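Local coordinates for protein phosphoribosylaminoimidazole carboxylase, ATPase subunit (PDB 3AW8) that probably catalyses the ATP-dependent carboxylation of 5-aminoimidazole ribonucleotide with bicarbonate in purine biosynthesis, and holds AMP in its ATP-grasp site, at residues V63-E68 with L84-K89; L91-D96 with N257-R262; T102-L107 with L231-A236; P112-V117 with G168-G173; S182-R187 with H264-W269. All coordinates share one frame; numbering follows the deposited sequence.

In the fold
Interaction 1 lies in the N-terminal preATP-grasp domain, and interaction 2, about 11 Å away between centres, continues from it through helix 88-94 to strand 253-260 of the ATP-grasp domain. The salt bridge between Glu68 and Arg262 ties these two together. Interactions 3 and 4 both fall in the chain between the two halves of interaction 2; helix 97-107 of interaction 3 is followed by strand 114-117 of interaction 4, and Met259 touches Phe103 and Phe104 where interactions 2 and 3 meet. Interactions 2 and 5 each use one strand of the same large antiparallel sheet, and interaction 5 meets interaction 3 through Met234. Glu258 and Glu172, from interactions 2 and 4, both reach the nucleotide pocket, which thus draws on two separate sheets.

Interaction 1. Residues V63-E68 with L84-K89; sequences VTYEFE and LYPPAK
Val63 and Leu84 are joined by a single backbone bridge, their CA atoms 4.9 Å apart, and Tyr85 N donates to Val63 O at 3.1 Å. One residue on, a side chain takes over from the backbone: Thr64 OG1, anti to its own N (chi1 -176°), gives a hydrogen bond of 2.7 Å to Tyr85 O, lying in the plane of that carbonyl. A threonine suits the place because its hydroxyl also bonds His282 while its methyl, CG2, stays in the buried interior. Val63 CG1 packs on Leu84 CD1 at 3.8 Å, two branched aliphatics filling buried space. The Tyr65 ring reaches further along the partner, its CZ 3.6 Å from Pro86 CD. The cis peptide before Pro86 turns the chain here, and Tyr65 OH lies 3.1 Å from Pro86 O and 3.3 Å from Pro87 O, two weak bonds competing for one proton. A leucine in place of Tyr65 would probably leave both carbonyls without this hydroxyl and open a gap beside the Pro86 ring. The arrangement belongs to a Rossmann-like preATP-grasp domain: strand 62-65, at the edge of the parallel sheet, is bridged by the chain returning from helix 72-81.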
# COMPACT_ATOMS: atom_id res chain seq x y z
N VAL A 63 13.33 4.16 17.76
CA VAL A 63 12.43 3.12 18.22
C VAL A 63 11.06 3.68 18.53
O VAL A 63 10.94 4.71 19.20
CB VAL A 63 12.98 2.44 19.49
CG1 VAL A 63 11.95 1.47 20.05
CG2 VAL A 63 14.27 1.71 19.17
N THR A 64 10.03 2.99 18.05
CA THR A 64 8.65 3.39 18.28
C THR A 64 7.93 2.11 18.73
O THR A 64 8.54 1.04 18.77
CB THR A 64 8.03 3.98 16.98
OG1 THR A 64 6.70 4.46 17.24
CG2 THR A 64 8.00 2.92 15.87
N TYR A 65 6.65 2.19 19.08
CA TYR A 65 5.93 0.99 19.53
C TYR A 65 4.51 0.90 18.99
O TYR A 65 3.91 1.91 18.65
CB TYR A 65 5.91 0.95 21.06
CG TYR A 65 5.69 2.30 21.70
CD1 TYR A 65 6.77 3.16 21.95
CD2 TYR A 65 4.41 2.75 22.01
CE1 TYR A 65 6.57 4.43 22.48
CE2 TYR A 65 4.20 4.02 22.54
CZ TYR A 65 5.28 4.86 22.77
OH TYR A 65 5.06 6.11 23.29
N GLU A 66 3.99 -0.33 18.90
CA GLU A 66 2.63 -0.56 18.40
C GLU A 66 1.78 -1.32 19.40
O GLU A 66 0.56 -1.24 19.36
CB GLU A 66 2.67 -1.33 17.07
CG GLU A 66 3.34 -2.70 17.13
CD GLU A 66 2.36 -3.87 17.13
OE1 GLU A 66 2.21 -4.55 18.16
OE2 GLU A 66 1.72 -4.11 16.07
N PHE A 67 2.43 -2.05 20.28
CA PHE A 67 1.76 -2.82 21.32
C PHE A 67 1.46 -1.83 22.45
O PHE A 67 2.37 -1.43 23.18
CB PHE A 67 2.71 -3.92 21.78
CG PHE A 67 2.22 -4.72 22.94
CD1 PHE A 67 3.12 -5.45 23.71
CD2 PHE A 67 0.87 -4.77 23.27
CE1 PHE A 67 2.70 -6.22 24.78
CE2 PHE A 67 0.43 -5.54 24.35
CZ PHE A 67 1.35 -6.27 25.10
N GLU A 68 0.20 -1.44 22.62
CA GLU A 68 -0.19 -0.45 23.63
C GLU A 68 0.11 -0.78 25.10
O GLU A 68 0.22 0.12 25.93
CB GLU A 68 -1.67 -0.08 23.51
CG GLU A 68 -2.00 1.30 24.09
CD GLU A 68 -3.49 1.57 24.22
OE1 GLU A 68 -4.27 1.04 23.40
OE2 GLU A 68 -3.89 2.31 25.16
N LEU A 84 13.31 7.87 20.81
CA LEU A 84 12.10 7.09 21.04
C LEU A 84 10.88 7.98 20.86
O LEU A 84 10.72 8.96 21.58
CB LEU A 84 12.10 6.53 22.47
CG LEU A 84 10.89 5.71 22.91
CD1 LEU A 84 11.05 4.28 22.40
CD2 LEU A 84 10.76 5.73 24.43
N TYR A 85 10.02 7.62 19.91
CA TYR A 85 8.81 8.40 19.67
C TYR A 85 7.63 7.45 19.51
O TYR A 85 7.74 6.46 18.80
CB TYR A 85 8.94 9.24 18.41
CG TYR A 85 10.26 9.97 18.26
CD1 TYR A 85 11.38 9.32 17.77
CD2 TYR A 85 10.36 11.33 18.56
CE1 TYR A 85 12.59 10.00 17.57
CE2 TYR A 85 11.56 12.02 18.37
CZ TYR A 85 12.67 11.35 17.87
OH TYR A 85 13.86 12.01 17.67
N PRO A 86 6.50 7.74 20.17
CA PRO A 86 6.23 8.87 21.05
C PRO A 86 7.02 8.74 22.34
O PRO A 86 7.61 7.70 22.61
CB PRO A 86 4.73 8.78 21.30
CG PRO A 86 4.22 8.09 20.09
CD PRO A 86 5.25 7.01 19.88
N PRO A 87 7.04 9.80 23.16
CA PRO A 87 7.77 9.79 24.44
C PRO A 87 7.19 8.77 25.41
O PRO A 87 5.98 8.52 25.40
CB PRO A 87 7.59 11.22 24.95
CG PRO A 87 7.44 12.02 23.70
CD PRO A 87 6.54 11.16 22.86
N ALA A 88 8.05 8.19 26.24
CA ALA A 88 7.63 7.20 27.23
C ALA A 88 6.51 7.70 28.13
O ALA A 88 5.71 6.91 28.64
CB ALA A 88 8.82 6.76 28.08
N LYS A 89 6.44 9.01 28.34
CA LYS A 89 5.40 9.59 29.18
C LYS A 89 4.02 9.23 28.66
O LYS A 89 3.14 8.85 29.44
CB LYS A 89 5.55 11.12 29.22
CG LYS A 89 4.60 11.84 30.19
CD LYS A 89 4.73 13.35 30.01
CE LYS A 89 3.81 14.14 30.94
NZ LYS A 89 4.17 13.99 32.37

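Interaction 2. Residues L91-D96 with N257-R262. With AMP (adenosine monophosphate), chain C.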
# COMPACT_ATOMS: atom_id res chain seq x y z
N LEU A 91 2.98 6.67 27.14
CA LEU A 91 2.63 5.31 27.52
C LEU A 91 2.15 5.32 28.97
O LEU A 91 1.15 4.70 29.31
CB LEU A 91 3.84 4.39 27.42
CG LEU A 91 4.14 3.74 26.08
CD1 LEU A 91 5.36 2.86 26.22
CD2 LEU A 91 2.95 2.92 25.64
N GLU A 92 2.90 6.02 29.81
CA GLU A 92 2.59 6.14 31.23
C GLU A 92 1.16 6.64 31.40
O GLU A 92 0.33 6.01 32.04
CB GLU A 92 3.57 7.12 31.89
CG GLU A 92 3.84 6.88 33.37
CD GLU A 92 5.08 6.03 33.63
OE1 GLU A 92 6.18 6.42 33.15
OE2 GLU A 92 4.97 4.99 34.31
N VAL A 93 0.88 7.80 30.81
CA VAL A 93 -0.44 8.40 30.89
C VAL A 93 -1.53 7.46 30.38
O VAL A 93 -2.53 7.22 31.06
CB VAL A 93 -0.51 9.71 30.06
CG1 VAL A 93 -1.91 10.29 30.10
CG2 VAL A 93 0.49 10.72 30.59
N ALA A 94 -1.33 6.93 29.18
CA ALA A 94 -2.31 6.05 28.54
C ALA A 94 -2.54 4.68 29.16
O ALA A 94 -3.57 4.06 28.90
CB ALA A 94 -1.96 5.89 27.07
N GLN A 95 -1.61 4.21 29.98
CA GLN A 95 -1.75 2.90 30.58
C GLN A 95 -2.44 2.88 31.95
O GLN A 95 -2.58 1.83 32.57
CB GLN A 95 -0.38 2.21 30.66
CG GLN A 95 0.26 1.93 29.30
CD GLN A 95 1.48 1.02 29.38
OE1 GLN A 95 2.30 1.14 30.29
NE2 GLN A 95 1.60 0.10 28.43
N ASP A 96 -2.89 4.04 32.42
CA ASP A 96 -3.58 4.13 33.70
C ASP A 96 -4.83 4.98 33.52
O ASP A 96 -4.73 6.19 33.28
CB ASP A 96 -2.69 4.77 34.75
CG ASP A 96 -3.29 4.70 36.14
OD1 ASP A 96 -4.53 4.81 36.27
OD2 ASP A 96 -2.51 4.54 37.10
N ASN A 257 -12.65 9.72 26.35
CA ASN A 257 -12.83 8.37 26.87
C ASN A 257 -11.49 7.65 27.01
O ASN A 257 -11.11 7.24 28.10
CB ASN A 257 -13.76 7.56 25.96
CG ASN A 257 -13.72 6.06 26.24
OD1 ASN A 257 -13.84 5.63 27.39
ND2 ASN A 257 -13.55 5.26 25.20
N GLU A 258 -10.76 7.50 25.89
CA GLU A 258 -9.46 6.82 25.88
C GLU A 258 -8.46 7.44 24.92
O GLU A 258 -8.83 8.08 23.93
CB GLU A 258 -9.62 5.36 25.46
CG GLU A 258 -10.03 4.40 26.54
CD GLU A 258 -10.03 2.96 26.06
OE1 GLU A 258 -10.82 2.63 25.14
OE2 GLU A 258 -9.25 2.15 26.60
N MET A 259 -7.18 7.23 25.21
CA MET A 259 -6.12 7.71 24.34
C MET A 259 -5.16 6.54 24.11
O MET A 259 -4.94 5.71 24.99
CB MET A 259 -5.38 8.90 24.97
CG MET A 259 -4.40 8.57 26.07
SD MET A 259 -2.71 9.08 25.63
CE MET A 259 -2.70 10.78 26.12
N ALA A 260 -4.63 6.44 22.90
CA ALA A 260 -3.69 5.38 22.54
C ALA A 260 -2.50 6.07 21.88
O ALA A 260 -2.66 6.75 20.87
CB ALA A 260 -4.35 4.39 21.59
N PRO A 261 -1.30 5.90 22.43
CA PRO A 261 -0.11 6.53 21.85
C PRO A 261 0.39 5.78 20.63
O PRO A 261 1.53 5.30 20.62
CB PRO A 261 0.88 6.49 23.00
CG PRO A 261 0.57 5.18 23.64
CD PRO A 261 -0.95 5.14 23.65
N ARG A 262 -0.44 5.70 19.59
CA ARG A 262 -0.07 4.95 18.40
C ARG A 262 -1.16 4.93 17.33
O ARG A 262 -2.28 5.41 17.55
CB ARG A 262 0.21 3.51 18.79
CG ARG A 262 -0.98 2.90 19.54
CD ARG A 262 -0.83 1.41 19.75
NE ARG A 262 -1.94 0.85 20.52
CZ ARG A 262 -3.20 0.76 20.09
NH1 ARG A 262 -3.55 1.18 18.88
NH2 ARG A 262 -4.12 0.21 20.88
P AMP C . -12.83 0.16 27.10
O1P AMP C . -12.00 0.24 25.87
O2P AMP C . -13.10 1.66 27.67
O3P AMP C . -12.05 -0.70 28.21
O5' AMP C . -14.25 -0.56 26.78
C5' AMP C . -14.96 0.24 25.81
C4' AMP C . -16.41 -0.26 25.70
O4' AMP C . -17.15 -0.06 26.95
C3' AMP C . -17.18 0.48 24.59
O3' AMP C . -17.99 -0.43 23.84
C2' AMP C . -18.02 1.54 25.33
O2' AMP C . -19.30 1.72 24.70
C1' AMP C . -18.15 1.00 26.78
N9 AMP C . -17.92 2.09 27.76
C8 AMP C . -16.72 2.45 28.32
N7 AMP C . -16.88 3.45 29.14
C5 AMP C . -18.19 3.79 29.18
C6 AMP C . -18.95 4.77 29.87
N6 AMP C . -18.34 5.65 30.75
N1 AMP C . -20.28 4.83 29.65
C2 AMP C . -20.89 4.00 28.80
N3 AMP C . -20.21 3.06 28.13
C4 AMP C . -18.88 2.92 28.29
O HOH W 1 -5.43 3.92 27.01
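Met259 of strand 253-260 packs on Ala94 of helix 88-94. From CB, which points at the helix, the chain turns so that CG lies between the backbone N and the carbonyl carbon (chi1 77°) and comes 3.8 Å from Ala94 CB. SD follows, 3.6 Å from the same methyl, and the terminal CE ends 4.1 Å from Val93 CG1 while also reaching Phe103 and Phe104. A flexible, unbranched methionine can bend round the helix in this way, and alanine is small enough to let the strand come close. Pro261 extends the apolar patch: its CD touches Ala94 CB, and its CG meets Leu91 CD2 at 3.8 Å, the two side chains crossing at about a right angle. A water lies 2.7 Å from both Ala94 O and Met259 O, although other acceptors compete for its protons. Glu258 takes no part in the helix contact; its extended chain brings OE1 to 2.8 Å from AMP O1P. An alanine at Glu258 would probably leave the phosphate without its carboxylate neighbour and open a gap beside it. Asn257 and Glu258, both opposite Glu246, form a classic beta bulge at the ATP-grasp nucleotide site, where Arg97, Glu180 and Val175 also bind AMP.

Interaction 3. Residues T102-L107 with L231-A236; sequences TFFQGL and LRAMEA
Leu107 is the main bump, dropping into a shallow hollow on helix 220-237 that two alanines create. Its CG sits anti to its carbonyl carbon (chi1 -73°), and the fork beyond spreads over the two alanines: CD1 rests 3.5 Å from Ala233 CA, CD2 3.7 Å from Ala236 CB. Two phenylalanines from the preceding turn complete the fit. Phe104 brings CZ to 3.7 Å from Ala233 CB, so this methyl is shared between the ring and Leu107 CD1. Phe103 reaches Ala236 CB with CZ at 4.0 Å, while Ala233 O lies at the edge of the same ring, near its plane. Methyl-sized residues suit the receiving helix, since large protrusions come from the other side. The two short helical segments cross at 112°, with axes 10.2 Å apart at their closest. Beside these apolar contacts, the bent chain of Arg232 brings NE to Leu107 O, a weak hydrogen bond of 3.0 Å; a long arginine suits the place because it can reach a carbonyl of the other helical segment. Beyond the contact, Phe104 stacks on Phe256, and Met234, on another side of helix 220-237, packs against Ala185 and Arg187 of strand 179-187 and Phe195 of strand 193-204.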
# COMPACT_ATOMS: atom_id res chain seq x y z
N THR A 102 -7.32 12.33 34.55
CA THR A 102 -6.81 13.53 35.21
C THR A 102 -6.02 14.37 34.24
O THR A 102 -6.17 15.59 34.20
CB THR A 102 -5.89 13.20 36.41
OG1 THR A 102 -4.65 12.66 35.93
CG2 THR A 102 -6.55 12.19 37.34
N PHE A 103 -5.18 13.72 33.44
CA PHE A 103 -4.36 14.42 32.45
C PHE A 103 -5.21 15.27 31.50
O PHE A 103 -4.95 16.46 31.31
CB PHE A 103 -3.51 13.41 31.66
CG PHE A 103 -2.80 14.00 30.48
CD1 PHE A 103 -3.38 13.96 29.21
CD2 PHE A 103 -1.55 14.60 30.62
CE1 PHE A 103 -2.73 14.50 28.10
CE2 PHE A 103 -0.90 15.14 29.51
CZ PHE A 103 -1.48 15.09 28.25
N PHE A 104 -6.22 14.66 30.89
CA PHE A 104 -7.08 15.40 29.97
C PHE A 104 -7.95 16.38 30.74
O PHE A 104 -8.22 17.49 30.27
CB PHE A 104 -7.96 14.44 29.14
CG PHE A 104 -7.29 13.95 27.89
CD1 PHE A 104 -6.26 13.02 27.94
CD2 PHE A 104 -7.65 14.48 26.65
CE1 PHE A 104 -5.60 12.62 26.79
CE2 PHE A 104 -6.99 14.08 25.49
CZ PHE A 104 -5.96 13.15 25.56
N GLN A 105 -8.40 15.97 31.92
CA GLN A 105 -9.22 16.84 32.74
C GLN A 105 -8.40 18.09 33.04
O GLN A 105 -8.94 19.19 33.16
CB GLN A 105 -9.61 16.15 34.05
CG GLN A 105 -10.20 17.09 35.08
CD GLN A 105 -10.65 16.37 36.33
OE1 GLN A 105 -11.71 15.75 36.36
NE2 GLN A 105 -9.83 16.43 37.38
N GLY A 106 -7.09 17.91 33.15
CA GLY A 106 -6.20 19.03 33.43
C GLY A 106 -5.91 19.90 32.23
O GLY A 106 -5.43 21.02 32.37
N LEU A 107 -6.18 19.39 31.03
CA LEU A 107 -5.94 20.14 29.81
C LEU A 107 -7.15 21.00 29.48
O LEU A 107 -7.10 21.86 28.60
CB LEU A 107 -5.65 19.19 28.64
CG LEU A 107 -4.29 18.50 28.65
CD1 LEU A 107 -4.23 17.49 27.52
CD2 LEU A 107 -3.19 19.54 28.50
N LEU A 231 -4.65 18.97 19.98
CA LEU A 231 -3.46 19.81 19.93
C LEU A 231 -2.93 20.01 21.34
O LEU A 231 -1.71 19.96 21.59
CB LEU A 231 -3.81 21.16 19.31
CG LEU A 231 -2.81 21.74 18.30
CD1 LEU A 231 -3.24 23.14 17.92
CD2 LEU A 231 -1.41 21.75 18.88
N ARG A 232 -3.84 20.23 22.28
CA ARG A 232 -3.45 20.44 23.66
C ARG A 232 -2.72 19.22 24.20
O ARG A 232 -1.66 19.34 24.81
CB ARG A 232 -4.68 20.78 24.51
CG ARG A 232 -5.24 22.17 24.22
CD ARG A 232 -5.86 22.81 25.47
NE ARG A 232 -7.28 22.49 25.64
CZ ARG A 232 -8.26 23.01 24.91
NH1 ARG A 232 -7.98 23.88 23.94
NH2 ARG A 232 -9.52 22.65 25.13
N ALA A 233 -3.28 18.05 23.97
CA ALA A 233 -2.69 16.81 24.44
C ALA A 233 -1.30 16.56 23.85
O ALA A 233 -0.34 16.29 24.59
CB ALA A 233 -3.60 15.63 24.13
N MET A 234 -1.18 16.66 22.53
CA MET A 234 0.11 16.42 21.87
C MET A 234 1.22 17.36 22.33
O MET A 234 2.34 16.91 22.59
CB MET A 234 -0.05 16.52 20.35
CG MET A 234 -0.90 15.42 19.73
SD MET A 234 -0.86 15.44 17.93
CE MET A 234 -2.27 16.45 17.55
N GLU A 235 0.93 18.65 22.44
CA GLU A 235 1.93 19.62 22.87
C GLU A 235 2.27 19.46 24.34
O GLU A 235 3.42 19.66 24.74
CB GLU A 235 1.45 21.04 22.59
CG GLU A 235 1.13 21.25 21.12
CD GLU A 235 0.99 22.71 20.76
OE1 GLU A 235 0.12 23.39 21.35
OE2 GLU A 235 1.75 23.17 19.88
N ALA A 236 1.28 19.09 25.13
CA ALA A 236 1.50 18.87 26.55
C ALA A 236 2.48 17.72 26.76
O ALA A 236 3.26 17.73 27.71
CB ALA A 236 0.18 18.56 27.24

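Interaction 4. Residues P112-V117 with G168-G173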
# COMPACT_ATOMS: atom_id res chain seq x y z
N PRO A 112 -16.10 12.11 31.45
CA PRO A 112 -17.23 11.67 32.28
C PRO A 112 -16.88 11.88 33.75
O PRO A 112 -15.70 11.96 34.10
CB PRO A 112 -17.35 10.19 31.94
CG PRO A 112 -16.81 10.10 30.55
CD PRO A 112 -15.61 11.01 30.61
N PRO A 113 -17.89 11.99 34.62
CA PRO A 113 -17.53 12.17 36.02
C PRO A 113 -16.80 10.91 36.47
O PRO A 113 -17.31 9.79 36.28
CB PRO A 113 -18.88 12.35 36.70
CG PRO A 113 -19.80 11.53 35.84
CD PRO A 113 -19.35 11.92 34.45
N PHE A 114 -15.62 11.07 37.04
CA PHE A 114 -14.83 9.94 37.50
C PHE A 114 -14.25 10.18 38.88
O PHE A 114 -13.97 11.32 39.27
CB PHE A 114 -13.66 9.68 36.54
CG PHE A 114 -12.60 10.74 36.59
CD1 PHE A 114 -12.73 11.92 35.86
CD2 PHE A 114 -11.47 10.57 37.38
CE1 PHE A 114 -11.76 12.91 35.92
CE2 PHE A 114 -10.49 11.55 37.45
CZ PHE A 114 -10.63 12.72 36.72
N HIS A 115 -14.04 9.10 39.62
CA HIS A 115 -13.49 9.21 40.96
C HIS A 115 -12.66 7.99 41.31
O HIS A 115 -13.04 6.85 41.02
CB HIS A 115 -14.63 9.41 41.97
CG HIS A 115 -14.17 9.86 43.33
ND1 HIS A 115 -13.77 8.97 44.31
CD2 HIS A 115 -14.02 11.09 43.86
CE1 HIS A 115 -13.40 9.65 45.39
NE2 HIS A 115 -13.55 10.94 45.14
N PRO A 116 -11.49 8.21 41.94
CA PRO A 116 -10.57 7.13 42.34
C PRO A 116 -11.19 6.25 43.43
O PRO A 116 -11.77 6.76 44.38
CB PRO A 116 -9.35 7.90 42.85
CG PRO A 116 -9.41 9.19 42.10
CD PRO A 116 -10.87 9.52 42.16
N VAL A 117 -11.07 4.94 43.28
CA VAL A 117 -11.62 4.03 44.28
C VAL A 117 -10.64 2.94 44.70
O VAL A 117 -10.38 1.99 43.97
CB VAL A 117 -12.93 3.37 43.79
CG1 VAL A 117 -13.97 4.44 43.54
CG2 VAL A 117 -12.68 2.56 42.53
N GLY A 168 -7.15 0.01 43.37
CA GLY A 168 -6.59 0.36 42.07
C GLY A 168 -7.65 0.36 40.99
O GLY A 168 -7.39 -0.02 39.85
N LEU A 169 -8.85 0.79 41.36
CA LEU A 169 -9.96 0.84 40.43
C LEU A 169 -10.45 2.27 40.26
O LEU A 169 -10.10 3.16 41.04
CB LEU A 169 -11.10 -0.04 40.94
CG LEU A 169 -10.71 -1.46 41.37
CD1 LEU A 169 -11.92 -2.17 41.94
CD2 LEU A 169 -10.14 -2.23 40.19
N ILE A 170 -11.26 2.50 39.23
CA ILE A 170 -11.78 3.83 38.96
C ILE A 170 -13.29 3.77 38.74
O ILE A 170 -13.81 2.83 38.14
CB ILE A 170 -11.10 4.45 37.72
CG1 ILE A 170 -11.65 5.85 37.47
CG2 ILE A 170 -11.30 3.55 36.51
CD1 ILE A 170 -10.94 6.58 36.36
N LEU A 171 -13.99 4.78 39.25
CA LEU A 171 -15.44 4.84 39.12
C LEU A 171 -15.79 5.91 38.09
O LEU A 171 -15.43 7.08 38.25
CB LEU A 171 -16.08 5.18 40.48
CG LEU A 171 -17.56 4.90 40.78
CD1 LEU A 171 -18.45 5.83 39.97
CD2 LEU A 171 -17.88 3.44 40.48
N GLU A 172 -16.45 5.49 37.02
CA GLU A 172 -16.85 6.40 35.95
C GLU A 172 -18.36 6.46 35.84
O GLU A 172 -19.04 5.44 35.87
CB GLU A 172 -16.27 5.95 34.60
CG GLU A 172 -14.84 6.37 34.33
CD GLU A 172 -14.37 6.01 32.92
OE1 GLU A 172 -15.06 6.36 31.94
OE2 GLU A 172 -13.29 5.37 32.80
N GLY A 173 -18.88 7.68 35.71
CA GLY A 173 -20.31 7.84 35.60
C GLY A 173 -20.80 7.47 34.21
O GLY A 173 -20.44 8.13 33.23
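Ile170 CD1 lies against Phe114 at CB (4.1 Å) and at ring atom CD2, approaching the ring obliquely, while Pro112 O lies in the ring plane at its edge. The second flat group, the His115 imidazole, carries Pro116 CD on one face, offset toward the rim, and ND1 makes a weak hydrogen bond to Pro116 O. Both rings stand on an antiparallel strand pair of the ATP-grasp domain, with 114-117 at the edge of a four-stranded sheet and 169-173 inside it. Phe114, Pro116, Ile170 and Glu172 occupy one face; His115, Val117, Leu169 and Leu171 the other. The backbones are held by His115 N to Leu171 O (2.8 Å) and Leu171 N to His115 O (2.9 Å), and by the pair between Val117 and Leu169. Pro116, lacking an N-H, suits its non-hydrogen-bonded position opposite Ile170. On the other face Val117 spreads its two methyls over neighbours, CG1 lying 3.8 Å from Leu171 CB and CG2 close to Leu169 CB. Glu172 CG passes Phe114 CB, and the extended chain continues to the nucleotide pocket, where it touches AMP and OE2 forms a salt bridge with Lys137. At the far end Gly173 N bonds Pro113 O at 2.7 Å, nearly along the C=O axis. Pro113 CG lies 3.7 Å from Gly173 CA, on the side where a CB would point, so a residue without a side chain suits the place.

Interaction 5. Residues S182-R187 with H264-W269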
# COMPACT_ATOMS: atom_id res chain seq x y z
N SER A 182 -13.74 9.07 17.25
CA SER A 182 -12.33 9.17 17.58
C SER A 182 -11.66 10.09 16.60
O SER A 182 -12.11 10.24 15.46
CB SER A 182 -11.66 7.79 17.54
OG SER A 182 -11.52 7.34 16.21
N LEU A 183 -10.58 10.72 17.04
CA LEU A 183 -9.84 11.63 16.18
C LEU A 183 -8.38 11.22 16.14
O LEU A 183 -7.71 11.23 17.17
CB LEU A 183 -9.96 13.07 16.70
CG LEU A 183 -9.18 14.10 15.87
CD1 LEU A 183 -10.15 15.10 15.27
CD2 LEU A 183 -8.15 14.80 16.73
N LEU A 184 -7.90 10.83 14.97
CA LEU A 184 -6.51 10.46 14.84
C LEU A 184 -5.76 11.75 14.55
O LEU A 184 -6.12 12.49 13.63
CB LEU A 184 -6.30 9.46 13.70
CG LEU A 184 -6.90 8.05 13.83
CD1 LEU A 184 -6.62 7.52 15.22
CD2 LEU A 184 -8.40 8.08 13.58
N ALA A 185 -4.74 12.04 15.34
CA ALA A 185 -3.95 13.25 15.14
C ALA A 185 -2.48 12.88 15.05
O ALA A 185 -2.07 11.82 15.52
CB ALA A 185 -4.17 14.23 16.30
N VAL A 186 -1.69 13.75 14.44
CA VAL A 186 -0.28 13.48 14.30
C VAL A 186 0.58 14.73 14.44
O VAL A 186 0.21 15.81 13.99
CB VAL A 186 -0.00 12.78 12.94
CG1 VAL A 186 -0.86 13.40 11.86
CG2 VAL A 186 1.47 12.89 12.58
N ARG A 187 1.72 14.56 15.08
CA ARG A 187 2.64 15.66 15.29
C ARG A 187 4.05 15.19 14.96
O ARG A 187 4.56 14.25 15.57
CB ARG A 187 2.57 16.14 16.74
CG ARG A 187 3.48 17.32 17.08
CD ARG A 187 3.19 17.85 18.49
NE ARG A 187 4.10 18.92 18.87
CZ ARG A 187 5.35 18.74 19.30
NH1 ARG A 187 6.10 19.78 19.62
NH2 ARG A 187 5.84 17.52 19.43
N HIS A 264 -4.12 3.63 15.33
CA HIS A 264 -5.27 3.00 15.95
C HIS A 264 -6.16 2.26 14.95
O HIS A 264 -6.19 2.61 13.77
CB HIS A 264 -6.06 4.09 16.68
CG HIS A 264 -7.06 3.57 17.66
ND1 HIS A 264 -8.41 3.47 17.37
CD2 HIS A 264 -6.92 3.14 18.93
CE1 HIS A 264 -9.05 3.01 18.42
NE2 HIS A 264 -8.17 2.80 19.39
N ASN A 265 -6.87 1.26 15.46
CA ASN A 265 -7.78 0.43 14.68
C ASN A 265 -8.84 1.26 13.96
O ASN A 265 -9.21 0.96 12.82
CB ASN A 265 -8.45 -0.58 15.61
CG ASN A 265 -9.12 -1.72 14.87
OD1 ASN A 265 -9.50 -2.72 15.49
ND2 ASN A 265 -9.27 -1.59 13.54
N SER A 266 -9.32 2.30 14.61
CA SER A 266 -10.34 3.16 14.03
C SER A 266 -9.78 4.00 12.88
O SER A 266 -10.47 4.88 12.37
CB SER A 266 -10.92 4.09 15.09
OG SER A 266 -9.99 5.10 15.44
N GLY A 267 -8.54 3.75 12.48
CA GLY A 267 -7.95 4.52 11.40
C GLY A 267 -7.44 3.70 10.22
O GLY A 267 -6.85 4.26 9.29
N HIS A 268 -7.68 2.39 10.23
CA HIS A 268 -7.20 1.56 9.15
C HIS A 268 -7.78 1.97 7.82
O HIS A 268 -7.22 1.64 6.77
CB HIS A 268 -7.50 0.10 9.41
CG HIS A 268 -6.82 -0.44 10.63
ND1 HIS A 268 -5.72 0.18 11.19
CD2 HIS A 268 -7.06 -1.54 11.38
CE1 HIS A 268 -5.32 -0.52 12.24
NE2 HIS A 268 -6.12 -1.56 12.38
N TRP A 269 -8.90 2.70 7.84
CA TRP A 269 -9.53 3.14 6.59
C TRP A 269 -8.66 4.16 5.84
O TRP A 269 -8.87 4.40 4.65
CB TRP A 269 -10.89 3.77 6.87
CG TRP A 269 -10.80 5.00 7.72
CD1 TRP A 269 -10.77 5.05 9.09
CD2 TRP A 269 -10.64 6.35 7.27
NE1 TRP A 269 -10.60 6.34 9.51
CE2 TRP A 269 -10.52 7.16 8.42
CE3 TRP A 269 -10.59 6.95 6.01
CZ2 TRP A 269 -10.35 8.55 8.34
CZ3 TRP A 269 -10.42 8.33 5.93
CH2 TRP A 269 -10.30 9.12 7.09
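Ser182 and Ser266 point their hydroxyls at each other from strand 179-187 and the loop after strand 253-260. In both, OG lies between the backbone N and the carbonyl carbon (chi1 72° and 73°), and the two oxygens stand 2.8 Å apart in a hydrogen bond in which either may donate. Serine suits this buried place because its short arm brings a hydroxyl within bonding distance of its partner. Ser266 OG is also hydrogen-bonded within its own loop to His264 ND1 at 3.0 Å, either atom being a possible donor, and Ser266 N donates to His264 ND1 at 3.1 Å from a position well out of the imidazole plane. The histidine thereby folds back on its own loop and helps fix the hydroxyl that the strand meets. Leu184 supplies the apolar half. It crosses His264 at about a right angle, CD1 3.8 Å from His264 CB, while its other branch CD2 lies 3.9 Å from Ser266 OG and 4.2 Å from Gly267 CA. A CB on Gly267 would point toward Leu184, so glycine suits the close approach. The turn itself is of the 3-10 kind, with Gly267 N bonded to His264 O. Strand 179-187 runs between strands 241-250 and 193-204; Ser182 OG also bonds Asn201 of the latter, and Leu183, turned away from the loop, packs on helix 220-237.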